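Local structure of LP04448p (4QMH) at residues 154-159 against 192-197; 24-29 against 56-61; 221-224 against 228-231; 94-99 against 137-142. The protein probably helps drive microtubule polymerization, as an XMAP215-family member, through an array of TOG domains of which this is the fourth. All coordinates share one frame; numbering follows the deposited sequence.

Contact 1 of 4, residues 154-159 against 192-197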
loop_
_atom_site.group_PDB
_atom_site.type_symbol
_atom_site.label_atom_id
_atom_site.label_comp_id
_atom_site.label_asym_id
_atom_site.label_seq_id
_atom_site.Cartn_x
_atom_site.Cartn_y
_atom_site.Cartn_z
ATOM N N GLU A 154 -9.430 -6.533 1.093
ATOM C CA GLU A 154 -8.002 -6.826 0.944
ATOM C C GLU A 154 -7.175 -6.085 1.979
ATOM O O GLU A 154 -6.231 -6.638 2.536
ATOM C CB GLU A 154 -7.488 -6.443 -0.445
ATOM C CG GLU A 154 -8.109 -7.187 -1.592
ATOM C CD GLU A 154 -7.722 -8.650 -1.656
ATOM O OE1 GLU A 154 -6.700 -9.046 -1.060
ATOM O OE2 GLU A 154 -8.455 -9.409 -2.317
ATOM N N LEU A 155 -7.530 -4.828 2.227
ATOM C CA LEU A 155 -6.690 -3.981 3.071
ATOM C C LEU A 155 -6.780 -4.361 4.547
ATOM O O LEU A 155 -5.764 -4.410 5.244
ATOM C CB LEU A 155 -7.010 -2.501 2.837
ATOM C CG LEU A 155 -6.036 -1.492 3.435
ATOM C CD1 LEU A 155 -4.572 -1.910 3.222
ATOM C CD2 LEU A 155 -6.309 -0.113 2.851
ATOM N N TRP A 156 -7.981 -4.659 5.036
ATOM C CA TRP A 156 -8.086 -5.179 6.393
ATOM C C TRP A 156 -7.377 -6.533 6.558
ATOM O O TRP A 156 -6.806 -6.811 7.608
ATOM C CB TRP A 156 -9.546 -5.272 6.858
ATOM C CG TRP A 156 -10.144 -3.938 7.220
ATOM C CD1 TRP A 156 -11.253 -3.361 6.665
ATOM C CD2 TRP A 156 -9.667 -3.011 8.212
ATOM N NE1 TRP A 156 -11.498 -2.147 7.253
ATOM C CE2 TRP A 156 -10.537 -1.902 8.198
ATOM C CE3 TRP A 156 -8.589 -3.013 9.105
ATOM C CZ2 TRP A 156 -10.368 -0.800 9.045
ATOM C CZ3 TRP A 156 -8.419 -1.921 9.942
ATOM C CH2 TRP A 156 -9.306 -0.827 9.908
ATOM N N ALA A 157 -7.408 -7.379 5.531
ATOM C CA ALA A 157 -6.724 -8.668 5.624
ATOM C C ALA A 157 -5.232 -8.425 5.748
ATOM O O ALA A 157 -4.542 -9.090 6.513
ATOM C CB ALA A 157 -7.005 -9.513 4.394
ATOM N N TRP A 158 -4.739 -7.467 4.970
ATOM C CA TRP A 158 -3.314 -7.172 4.955
ATOM C C TRP A 158 -2.886 -6.587 6.289
ATOM O O TRP A 158 -1.868 -6.983 6.842
ATOM C CB TRP A 158 -2.983 -6.223 3.806
ATOM C CG TRP A 158 -1.522 -5.858 3.689
ATOM C CD1 TRP A 158 -0.537 -6.591 3.096
ATOM C CD2 TRP A 158 -0.909 -4.644 4.137
ATOM N NE1 TRP A 158 0.671 -5.911 3.159
ATOM C CE2 TRP A 158 0.466 -4.717 3.802
ATOM C CE3 TRP A 158 -1.385 -3.508 4.803
ATOM C CZ2 TRP A 158 1.361 -3.694 4.106
ATOM C CZ3 TRP A 158 -0.490 -2.495 5.110
ATOM C CH2 TRP A 158 0.868 -2.596 4.759
ATOM N N LEU A 159 -3.670 -5.658 6.822
ATOM C CA LEU A 159 -3.347 -5.094 8.125
ATOM C C LEU A 159 -3.388 -6.166 9.206
ATOM O O LEU A 159 -2.531 -6.196 10.084
ATOM C CB LEU A 159 -4.298 -3.944 8.478
ATOM C CG LEU A 159 -4.144 -2.675 7.627
ATOM C CD1 LEU A 159 -5.353 -1.751 7.795
ATOM C CD2 LEU A 159 -2.862 -1.943 7.983
ATOM N N ALA A 192 -20.171 -8.819 4.444
ATOM C CA ALA A 192 -19.688 -9.873 5.341
ATOM C C ALA A 192 -18.175 -10.109 5.314
ATOM O O ALA A 192 -17.591 -10.508 6.325
ATOM C CB ALA A 192 -20.437 -11.192 5.079
ATOM N N ASP A 193 -17.552 -9.905 4.156
ATOM C CA ASP A 193 -16.113 -10.099 4.011
ATOM C C ASP A 193 -15.363 -8.978 4.728
ATOM O O ASP A 193 -14.367 -9.216 5.408
ATOM C CB ASP A 193 -15.702 -10.096 2.537
ATOM C CG ASP A 193 -16.274 -11.269 1.751
ATOM O OD1 ASP A 193 -16.700 -12.260 2.379
ATOM O OD2 ASP A 193 -16.263 -11.204 0.495
ATOM N N VAL A 194 -15.839 -7.754 4.533
ATOM C CA VAL A 194 -15.297 -6.585 5.228
ATOM C C VAL A 194 -15.389 -6.744 6.748
ATOM O O VAL A 194 -14.412 -6.525 7.464
ATOM C CB VAL A 194 -15.991 -5.288 4.772
ATOM C CG1 VAL A 194 -15.528 -4.098 5.626
ATOM C CG2 VAL A 194 -15.689 -5.032 3.305
ATOM N N ARG A 195 -16.564 -7.138 7.232
ATOM C CA ARG A 195 -16.764 -7.382 8.658
ATOM C C ARG A 195 -15.775 -8.406 9.182
ATOM O O ARG A 195 -15.125 -8.185 10.204
ATOM C CB ARG A 195 -18.187 -7.880 8.943
ATOM C CG ARG A 195 -19.266 -6.817 8.902
ATOM C CD ARG A 195 -20.534 -7.253 9.669
ATOM N NE ARG A 195 -21.060 -8.552 9.242
ATOM C CZ ARG A 195 -21.819 -8.749 8.164
ATOM N NH1 ARG A 195 -22.137 -7.737 7.372
ATOM N NH2 ARG A 195 -22.254 -9.970 7.871
ATOM N N LYS A 196 -15.670 -9.537 8.493
ATOM C CA LYS A 196 -14.781 -10.603 8.938
ATOM C C LYS A 196 -13.344 -10.108 9.041
ATOM O O LYS A 196 -12.671 -10.310 10.051
ATOM C CB LYS A 196 -14.864 -11.813 7.996
ATOM C CG LYS A 196 -13.847 -12.897 8.299
ATOM C CD LYS A 196 -14.076 -14.108 7.394
ATOM C CE LYS A 196 -13.107 -15.235 7.714
ATOM N NZ LYS A 196 -11.709 -14.870 7.362
ATOM N N ASN A 197 -12.873 -9.440 7.998
ATOM C CA ASN A 197 -11.486 -9.027 7.958
ATOM C C ASN A 197 -11.192 -7.866 8.924
ATOM O O ASN A 197 -10.129 -7.820 9.539
ATOM C CB ASN A 197 -11.069 -8.703 6.521
ATOM C CG ASN A 197 -11.019 -9.946 5.646
ATOM O OD1 ASN A 197 -11.274 -11.054 6.121
ATOM N ND2 ASN A 197 -10.685 -9.774 4.372
#
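Ala-157 and Asn-197 mark the closest backbone approach, their CA atoms 5.3 Å apart, where helices 149-162 and 192-209 run in nearly the same direction with segment axes 8.7 Å apart and crossing at only 16°. Asn-197 does most of the work from its side. Its CB lies 3.8 Å from CB of Trp-156, and that same tryptophan CB sits 3.7 Å from the backbone C of Asn-197, so the indole's stem, more than its ring, presses on the helix. Further out, ND2 of Asn-197 comes alongside the methyl of Ala-157, CB to ND2 3.7 Å. The amide is not idle there: ND2 donates to the carbonyl O of Thr-153, one turn back from Ala-157, which ties a side chain of one helix to the main chain of the other. Trp-156, with CG beside its backbone N (chi1 -76°), sends its ring past Val-194, and CD1 reaches CG1 of that valine at a loose 4.5 Å. The indole NE1 is bound to ND1 of His-186 on helix 173-186, the two rings meeting nearly at right angles, and this bond probably helps to fix how the indole is turned. Helices two apart in the chain, with helix 173-186 between them in sequence, packing side by side and nearly parallel are characteristic of the stacked HEAT-type repeats that build a TOG domain.

Contact 2 of 4, residues 24-29 against 56-61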
loop_
_atom_site.group_PDB
_atom_site.type_symbol
_atom_site.label_atom_id
_atom_site.label_comp_id
_atom_site.label_asym_id
_atom_site.label_seq_id
_atom_site.Cartn_x
_atom_site.Cartn_y
_atom_site.Cartn_z
ATOM N N LYS A 24 7.314 11.647 -21.775
ATOM C CA LYS A 24 6.270 12.100 -22.677
ATOM C C LYS A 24 5.594 10.927 -23.387
ATOM O O LYS A 24 4.368 10.904 -23.526
ATOM C CB LYS A 24 6.850 13.074 -23.699
ATOM C CG LYS A 24 5.812 13.632 -24.666
ATOM C CD LYS A 24 6.437 14.683 -25.570
ATOM C CE LYS A 24 5.599 14.899 -26.827
ATOM N NZ LYS A 24 6.276 15.831 -27.782
ATOM N N GLU A 25 6.388 9.952 -23.827
ATOM C CA GLU A 25 5.820 8.760 -24.465
ATOM C C GLU A 25 4.938 7.995 -23.480
ATOM O O GLU A 25 3.835 7.564 -23.820
ATOM C CB GLU A 25 6.911 7.837 -25.009
ATOM C CG GLU A 25 6.335 6.718 -25.864
ATOM C CD GLU A 25 7.396 5.940 -26.611
ATOM O OE1 GLU A 25 8.464 5.678 -26.028
ATOM O OE2 GLU A 25 7.153 5.593 -27.785
ATOM N N MET A 26 5.428 7.842 -22.253
ATOM C CA MET A 26 4.681 7.149 -21.203
ATOM C C MET A 26 3.328 7.795 -20.894
ATOM O O MET A 26 2.413 7.119 -20.418
ATOM C CB MET A 26 5.516 7.064 -19.914
ATOM C CG MET A 26 6.665 6.069 -19.985
ATOM S SD MET A 26 7.717 6.135 -18.526
ATOM C CE MET A 26 6.526 5.770 -17.237
ATOM N N SER A 27 3.203 9.097 -21.146
ATOM C CA SER A 27 1.962 9.803 -20.823
ATOM C C SER A 27 1.153 10.231 -22.059
ATOM O O SER A 27 0.262 11.076 -21.966
ATOM C CB SER A 27 2.241 11.003 -19.907
ATOM O OG SER A 27 3.120 11.930 -20.520
ATOM N N ASP A 28 1.465 9.640 -23.208
ATOM C CA ASP A 28 0.738 9.928 -24.450
ATOM C C ASP A 28 -0.760 9.654 -24.293
ATOM O O ASP A 28 -1.159 8.839 -23.472
ATOM C CB ASP A 28 1.307 9.072 -25.575
ATOM C CG ASP A 28 0.851 9.527 -26.949
ATOM O OD1 ASP A 28 1.505 10.418 -27.521
ATOM O OD2 ASP A 28 -0.157 8.995 -27.454
ATOM N N LYS A 29 -1.590 10.331 -25.084
ATOM C CA LYS A 29 -3.033 10.097 -25.048
ATOM C C LYS A 29 -3.436 8.696 -25.543
ATOM O O LYS A 29 -4.502 8.190 -25.182
ATOM C CB LYS A 29 -3.766 11.176 -25.854
ATOM C CG LYS A 29 -3.217 11.350 -27.259
ATOM C CD LYS A 29 -3.839 12.548 -27.957
ATOM C CE LYS A 29 -3.100 12.876 -29.244
ATOM N NZ LYS A 29 -3.544 14.184 -29.808
ATOM N N GLY A 56 15.165 10.222 -11.421
ATOM C CA GLY A 56 14.648 11.428 -12.039
ATOM C C GLY A 56 13.212 11.654 -11.604
ATOM O O GLY A 56 12.908 11.593 -10.410
ATOM N N ASP A 57 12.324 11.904 -12.566
ATOM C CA ASP A 57 10.912 12.115 -12.272
ATOM C C ASP A 57 10.063 10.870 -12.540
ATOM O O ASP A 57 8.853 10.967 -12.756
ATOM C CB ASP A 57 10.370 13.298 -13.090
ATOM C CG ASP A 57 11.075 14.612 -12.774
ATOM O OD1 ASP A 57 11.434 14.822 -11.607
ATOM O OD2 ASP A 57 11.275 15.425 -13.700
ATOM N N LEU A 58 10.696 9.703 -12.530
ATOM C CA LEU A 58 9.997 8.477 -12.892
ATOM C C LEU A 58 8.879 8.091 -11.917
ATOM O O LEU A 58 7.848 7.573 -12.342
ATOM C CB LEU A 58 10.975 7.307 -13.018
ATOM C CG LEU A 58 10.354 5.961 -13.390
ATOM C CD1 LEU A 58 9.663 6.052 -14.765
ATOM C CD2 LEU A 58 11.420 4.879 -13.376
ATOM N N ALA A 59 9.074 8.320 -10.616
ATOM C CA ALA A 59 8.097 7.834 -9.635
ATOM C C ALA A 59 6.711 8.456 -9.797
ATOM O O ALA A 59 5.716 7.739 -9.837
ATOM C CB ALA A 59 8.619 7.974 -8.185
ATOM N N PRO A 60 6.631 9.791 -9.912
ATOM C CA PRO A 60 5.302 10.367 -10.134
ATOM C C PRO A 60 4.712 9.926 -11.477
ATOM O O PRO A 60 3.499 9.726 -11.588
ATOM C CB PRO A 60 5.562 11.875 -10.125
ATOM C CG PRO A 60 6.872 12.049 -9.419
ATOM C CD PRO A 60 7.669 10.819 -9.723
ATOM N N ALA A 61 5.574 9.751 -12.471
ATOM C CA ALA A 61 5.138 9.269 -13.778
ATOM C C ALA A 61 4.512 7.884 -13.662
ATOM O O ALA A 61 3.447 7.637 -14.220
ATOM C CB ALA A 61 6.301 9.247 -14.755
#
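Met-26, which carries the contact to Leu-58 and Ala-61, lies in the last turn of helix 20-26, and the residues leading to it already belong to that turn. Lys-24 gives its carbonyl O to the backbone N of Ser-27. Glu-25 turns to another part of the fold, its OE1 forming a salt bridge with Lys-40 of helix 31-48. Then comes Met-26 itself, with CB directed at the other segment. Its chain runs out extended through chi2 (174°) and bends at the thioether (chi3 59°), which brings the terminal CE to the contact. CE stands 4.0 Å from CD1 of Leu-58 and 4.3 Å from CB of Ala-61. Leucine and alanine are three residues apart on the first turn of helix 58-66, and the methyl meets both. The leucine side chain crosses the methionine at about a right angle, methyl against methyl. Helices 20-26 and 58-66 come two apart in chain order, so this is packing between successive layers of the HEAT-type helical array of a TOG domain, at its N-terminal end. Helix 31-48, which lies between them in sequence, adds Leu-38 against Met-26. Ser-27 leaves the helical conformation, its OG bonding back to the carbonyl O of Leu-23, and at Asp-28 the chain heads for the next helix, with OD2 taking the backbone N-H of Asp-30.

Contact 3 of 4, residues 221-224 against 228-231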
loop_
_atom_site.group_PDB
_atom_site.type_symbol
_atom_site.label_atom_id
_atom_site.label_comp_id
_atom_site.label_asym_id
_atom_site.label_seq_id
_atom_site.Cartn_x
_atom_site.Cartn_y
_atom_site.Cartn_z
ATOM N N GLN A 221 -15.253 9.210 20.103
ATOM C CA GLN A 221 -15.809 9.252 18.761
ATOM C C GLN A 221 -17.296 8.886 18.736
ATOM O O GLN A 221 -18.020 9.230 17.794
ATOM C CB GLN A 221 -14.986 8.354 17.825
ATOM C CG GLN A 221 -13.530 8.832 17.701
ATOM C CD GLN A 221 -12.614 7.844 17.003
ATOM O OE1 GLN A 221 -13.070 6.875 16.396
ATOM N NE2 GLN A 221 -11.310 8.089 17.087
ATOM N N LYS A 222 -17.754 8.192 19.773
ATOM C CA LYS A 222 -19.163 7.843 19.890
ATOM C C LYS A 222 -19.724 7.229 18.611
ATOM O O LYS A 222 -20.775 7.655 18.123
ATOM C CB LYS A 222 -19.987 9.079 20.254
ATOM C CG LYS A 222 -19.581 9.754 21.549
ATOM C CD LYS A 222 -20.498 10.936 21.838
ATOM C CE LYS A 222 -20.301 11.447 23.251
ATOM N NZ LYS A 222 -18.947 11.993 23.461
ATOM N N PRO A 223 -19.035 6.219 18.053
ATOM C CA PRO A 223 -19.608 5.614 16.851
ATOM C C PRO A 223 -20.861 4.827 17.217
ATOM O O PRO A 223 -21.116 4.589 18.396
ATOM C CB PRO A 223 -18.503 4.655 16.389
ATOM C CG PRO A 223 -17.831 4.259 17.655
ATOM C CD PRO A 223 -17.838 5.493 18.515
ATOM N N ALA A 224 -21.636 4.441 16.209
ATOM C CA ALA A 224 -22.785 3.576 16.404
ATOM C C ALA A 224 -22.310 2.185 16.812
ATOM O O ALA A 224 -21.157 1.816 16.555
ATOM C CB ALA A 224 -23.599 3.499 15.116
ATOM N N ASP A 228 -21.079 -3.477 20.356
ATOM C CA ASP A 228 -20.357 -4.416 19.510
ATOM C C ASP A 228 -18.882 -4.058 19.351
ATOM O O ASP A 228 -18.032 -4.944 19.308
ATOM C CB ASP A 228 -21.051 -4.540 18.159
ATOM C CG ASP A 228 -22.479 -5.033 18.301
ATOM O OD1 ASP A 228 -22.657 -6.191 18.731
ATOM O OD2 ASP A 228 -23.416 -4.261 18.012
ATOM N N ILE A 229 -18.577 -2.766 19.276
ATOM C CA ILE A 229 -17.183 -2.338 19.190
ATOM C C ILE A 229 -16.452 -2.695 20.484
ATOM O O ILE A 229 -15.349 -3.253 20.460
ATOM C CB ILE A 229 -17.069 -0.829 18.884
ATOM C CG1 ILE A 229 -17.706 -0.525 17.520
ATOM C CG2 ILE A 229 -15.611 -0.382 18.903
ATOM C CD1 ILE A 229 -18.049 0.935 17.322
ATOM N N LEU A 230 -17.081 -2.406 21.617
ATOM C CA LEU A 230 -16.475 -2.732 22.902
ATOM C C LEU A 230 -16.291 -4.245 23.028
ATOM O O LEU A 230 -15.256 -4.716 23.512
ATOM C CB LEU A 230 -17.299 -2.183 24.062
ATOM C CG LEU A 230 -16.726 -2.508 25.444
ATOM C CD1 LEU A 230 -15.308 -1.964 25.587
ATOM C CD2 LEU A 230 -17.644 -1.962 26.514
ATOM N N ALA A 231 -17.277 -5.005 22.570
ATOM C CA ALA A 231 -17.166 -6.462 22.602
ATOM C C ALA A 231 -15.936 -6.931 21.837
ATOM O O ALA A 231 -15.217 -7.817 22.297
ATOM C CB ALA A 231 -18.432 -7.114 22.040
#
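The puckered ring of Pro-223 and the carbonyl group of Ala-224 both meet Ile-229, through the same methyl, CD1. That methyl does not sit over the middle of the proline ring; it comes up against the CB-CG side, 3.9 Å from CB of Pro-223. The CG of Pro-223 is nearer, only 3.3 Å from CD1 of Ile-229, tighter than ordinary van der Waals contact, though whether it reflects real strain is doubtful. The carbonyl of Ala-224 points roughly at the methyl from another direction, with O also 3.3 Å from CD1. Seen from CD1, proline CG and alanine O stand nearly at a right angle, and the methyl fits into the corner between them. Ile-229 reaches that corner because CG1 lies beside its backbone N (chi1 -62°) and the branch then runs on extended to CD1 (chi2 161°). Contact is confined to this tip; even the closest pair of CA atoms, those of Ala-224 and Ile-229, are 8.6 Å apart. The turn that makes the corner starts at Lys-222, whose positive phi ends helix 211-221, and continues with Pro-223 and Ala-224 in extended conformation before the chain enters helix 226-236. The result is a short helix-to-helix connection folded back over the first turn of the helix it leads into. Leu-218 of helix 211-221 touches both Pro-223 and Ile-229, and so does Tyr-184 of helix 173-186, so the apolar patch joins three helices at the C-terminal end of this all-helical array.

Contact 4 of 4, residues 94-99 against 137-142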
loop_
_atom_site.group_PDB
_atom_site.type_symbol
_atom_site.label_atom_id
_atom_site.label_comp_id
_atom_site.label_asym_id
_atom_site.label_seq_id
_atom_site.Cartn_x
_atom_site.Cartn_y
_atom_site.Cartn_z
ATOM N N ASN A 94 12.330 5.082 -0.921
ATOM C CA ASN A 94 12.340 6.473 -1.366
ATOM C C ASN A 94 11.117 6.860 -2.177
ATOM O O ASN A 94 10.803 8.044 -2.307
ATOM C CB ASN A 94 13.589 6.786 -2.192
ATOM C CG ASN A 94 14.872 6.751 -1.375
ATOM O OD1 ASN A 94 14.936 6.134 -0.315
ATOM N ND2 ASN A 94 15.903 7.415 -1.881
ATOM N N HIS A 95 10.428 5.863 -2.717
ATOM C CA HIS A 95 9.349 6.111 -3.667
ATOM C C HIS A 95 7.997 5.628 -3.195
ATOM O O HIS A 95 7.024 5.696 -3.938
ATOM C CB HIS A 95 9.713 5.476 -5.004
ATOM C CG HIS A 95 11.030 5.949 -5.506
ATOM N ND1 HIS A 95 11.230 7.248 -5.923
ATOM C CD2 HIS A 95 12.240 5.345 -5.564
ATOM C CE1 HIS A 95 12.493 7.407 -6.267
ATOM N NE2 HIS A 95 13.131 6.267 -6.053
ATOM N N VAL A 96 7.935 5.192 -1.945
ATOM C CA VAL A 96 6.689 4.682 -1.379
ATOM C C VAL A 96 5.572 5.733 -1.393
ATOM O O VAL A 96 4.426 5.445 -1.754
ATOM C CB VAL A 96 6.929 4.121 0.050
ATOM C CG1 VAL A 96 5.620 4.019 0.824
ATOM C CG2 VAL A 96 7.626 2.777 -0.036
ATOM N N ARG A 97 5.904 6.968 -1.033
ATOM C CA ARG A 97 4.899 8.026 -1.042
ATOM C C ARG A 97 4.241 8.226 -2.418
ATOM O O ARG A 97 3.046 8.524 -2.508
ATOM C CB ARG A 97 5.514 9.326 -0.530
ATOM C CG ARG A 97 4.558 10.469 -0.417
ATOM C CD ARG A 97 5.258 11.667 0.196
ATOM N NE ARG A 97 4.385 12.826 0.186
ATOM C CZ ARG A 97 3.502 13.087 1.134
ATOM N NH1 ARG A 97 3.389 12.263 2.174
ATOM N NH2 ARG A 97 2.739 14.168 1.044
ATOM N N ASN A 98 5.010 8.051 -3.493
ATOM C CA ASN A 98 4.442 8.148 -4.835
ATOM C C ASN A 98 3.633 6.921 -5.250
ATOM O O ASN A 98 2.559 7.047 -5.838
ATOM C CB ASN A 98 5.536 8.424 -5.876
ATOM C CG ASN A 98 5.911 9.898 -5.961
ATOM O OD1 ASN A 98 5.097 10.742 -6.350
ATOM N ND2 ASN A 98 7.149 10.208 -5.616
ATOM N N LEU A 99 4.141 5.735 -4.933
ATOM C CA LEU A 99 3.623 4.511 -5.541
ATOM C C LEU A 99 2.614 3.762 -4.687
ATOM O O LEU A 99 1.715 3.126 -5.218
ATOM C CB LEU A 99 4.763 3.560 -5.893
ATOM C CG LEU A 99 5.800 4.186 -6.821
ATOM C CD1 LEU A 99 6.954 3.211 -7.034
ATOM C CD2 LEU A 99 5.161 4.586 -8.144
ATOM N N SER A 137 1.249 9.531 6.706
ATOM C CA SER A 137 0.462 10.447 5.891
ATOM C C SER A 137 -0.952 9.983 5.589
ATOM O O SER A 137 -1.581 10.478 4.658
ATOM C CB SER A 137 1.213 10.763 4.596
ATOM O OG SER A 137 2.473 11.337 4.896
ATOM N N GLU A 138 -1.439 9.044 6.399
ATOM C CA GLU A 138 -2.797 8.516 6.285
ATOM C C GLU A 138 -3.099 7.899 4.928
ATOM O O GLU A 138 -4.233 7.927 4.474
ATOM C CB GLU A 138 -3.843 9.578 6.645
ATOM C CG GLU A 138 -3.730 10.022 8.115
ATOM C CD GLU A 138 -4.822 10.999 8.562
ATOM O OE1 GLU A 138 -5.811 11.207 7.828
ATOM O OE2 GLU A 138 -4.690 11.567 9.669
ATOM N N MET A 139 -2.092 7.327 4.285
ATOM C CA MET A 139 -2.336 6.650 3.006
ATOM C C MET A 139 -3.313 5.494 3.159
ATOM O O MET A 139 -4.238 5.334 2.361
ATOM C CB MET A 139 -1.026 6.174 2.384
ATOM C CG MET A 139 -0.163 7.330 1.908
ATOM S SD MET A 139 1.427 6.831 1.208
ATOM C CE MET A 139 2.271 6.191 2.643
ATOM N N ILE A 140 -3.108 4.695 4.195
ATOM C CA ILE A 140 -3.995 3.561 4.447
ATOM C C ILE A 140 -5.411 4.031 4.839
ATOM O O ILE A 140 -6.411 3.567 4.280
ATOM C CB ILE A 140 -3.358 2.607 5.478
ATOM C CG1 ILE A 140 -2.177 1.867 4.831
ATOM C CG2 ILE A 140 -4.373 1.615 6.023
ATOM C CD1 ILE A 140 -1.256 1.184 5.841
ATOM N N ALA A 141 -5.497 4.967 5.779
ATOM C CA ALA A 141 -6.800 5.496 6.183
ATOM C C ALA A 141 -7.563 6.126 5.014
ATOM O O ALA A 141 -8.775 5.973 4.906
ATOM C CB ALA A 141 -6.640 6.497 7.309
ATOM N N ASP A 142 -6.854 6.830 4.141
ATOM C CA ASP A 142 -7.510 7.465 3.005
ATOM C C ASP A 142 -8.067 6.410 2.050
ATOM O O ASP A 142 -9.130 6.608 1.447
ATOM C CB ASP A 142 -6.552 8.401 2.267
ATOM C CG ASP A 142 -6.419 9.755 2.939
ATOM O OD1 ASP A 142 -7.283 10.105 3.768
ATOM O OD2 ASP A 142 -5.453 10.481 2.613
#
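The apolar part rests on Met-139, whose side chain reaches Val-96 and the backbone of Arg-97. Its CB points toward helix 96-106, and the chain runs out straight to SD, which lies 4.3 Å from CA of Arg-97. The bend at chi3 (-68°) then turns CE toward Val-96, ending 4.4 Å from CG1 of that valine. These are loose dispersion contacts, and Phe-100 and Pro-101 of helix 96-106 add to the bed on which the methionine lies, while Phe-134 touches Val-96.

The polar part lies at the surface. Arg-97 has CG opposite its own N (chi1 -177°) and stays extended as far as NE, which carries the guanidinium across to Ser-137. There NH1 is 3.0 Å from OG of Ser-137, the hydroxyl standing in the guanidinium plane at its edge. CB of the serine is also close to NH1, at 3.6 Å.

As for the backbone, the nearest CA atoms, of Arg-97 and Met-139, are 8.4 Å apart. Ser-137 and Glu-138, both with positive phi, lead into helix 139-145. First turns of alternate helices thus pack side by side, as in the stacked layers of a HEAT-repeat TOG domain.

Contacts 1, 2 and 4 each join helices two apart in chain order, whereas contact 3 folds a connecting loop onto the helix that follows it. Contact 2 is the buried one, purely apolar although far from the middle of the chain; contact 4, closest to that middle, nevertheless has a polar, solvent-facing side in Arg-97 and Ser-137. Contact 1 combines packing with amide and indole groups that bond to residues nearby, and contact 3 rests on one methyl. Contacts 2 and 4 touch through Ala-59, which packs on His-95 and Asn-98, and contacts 4 and 1 through Ile-140, against Trp-158 and Leu-159. Contact 3 stands apart, about 9 Å from contact 1 between nearest atoms.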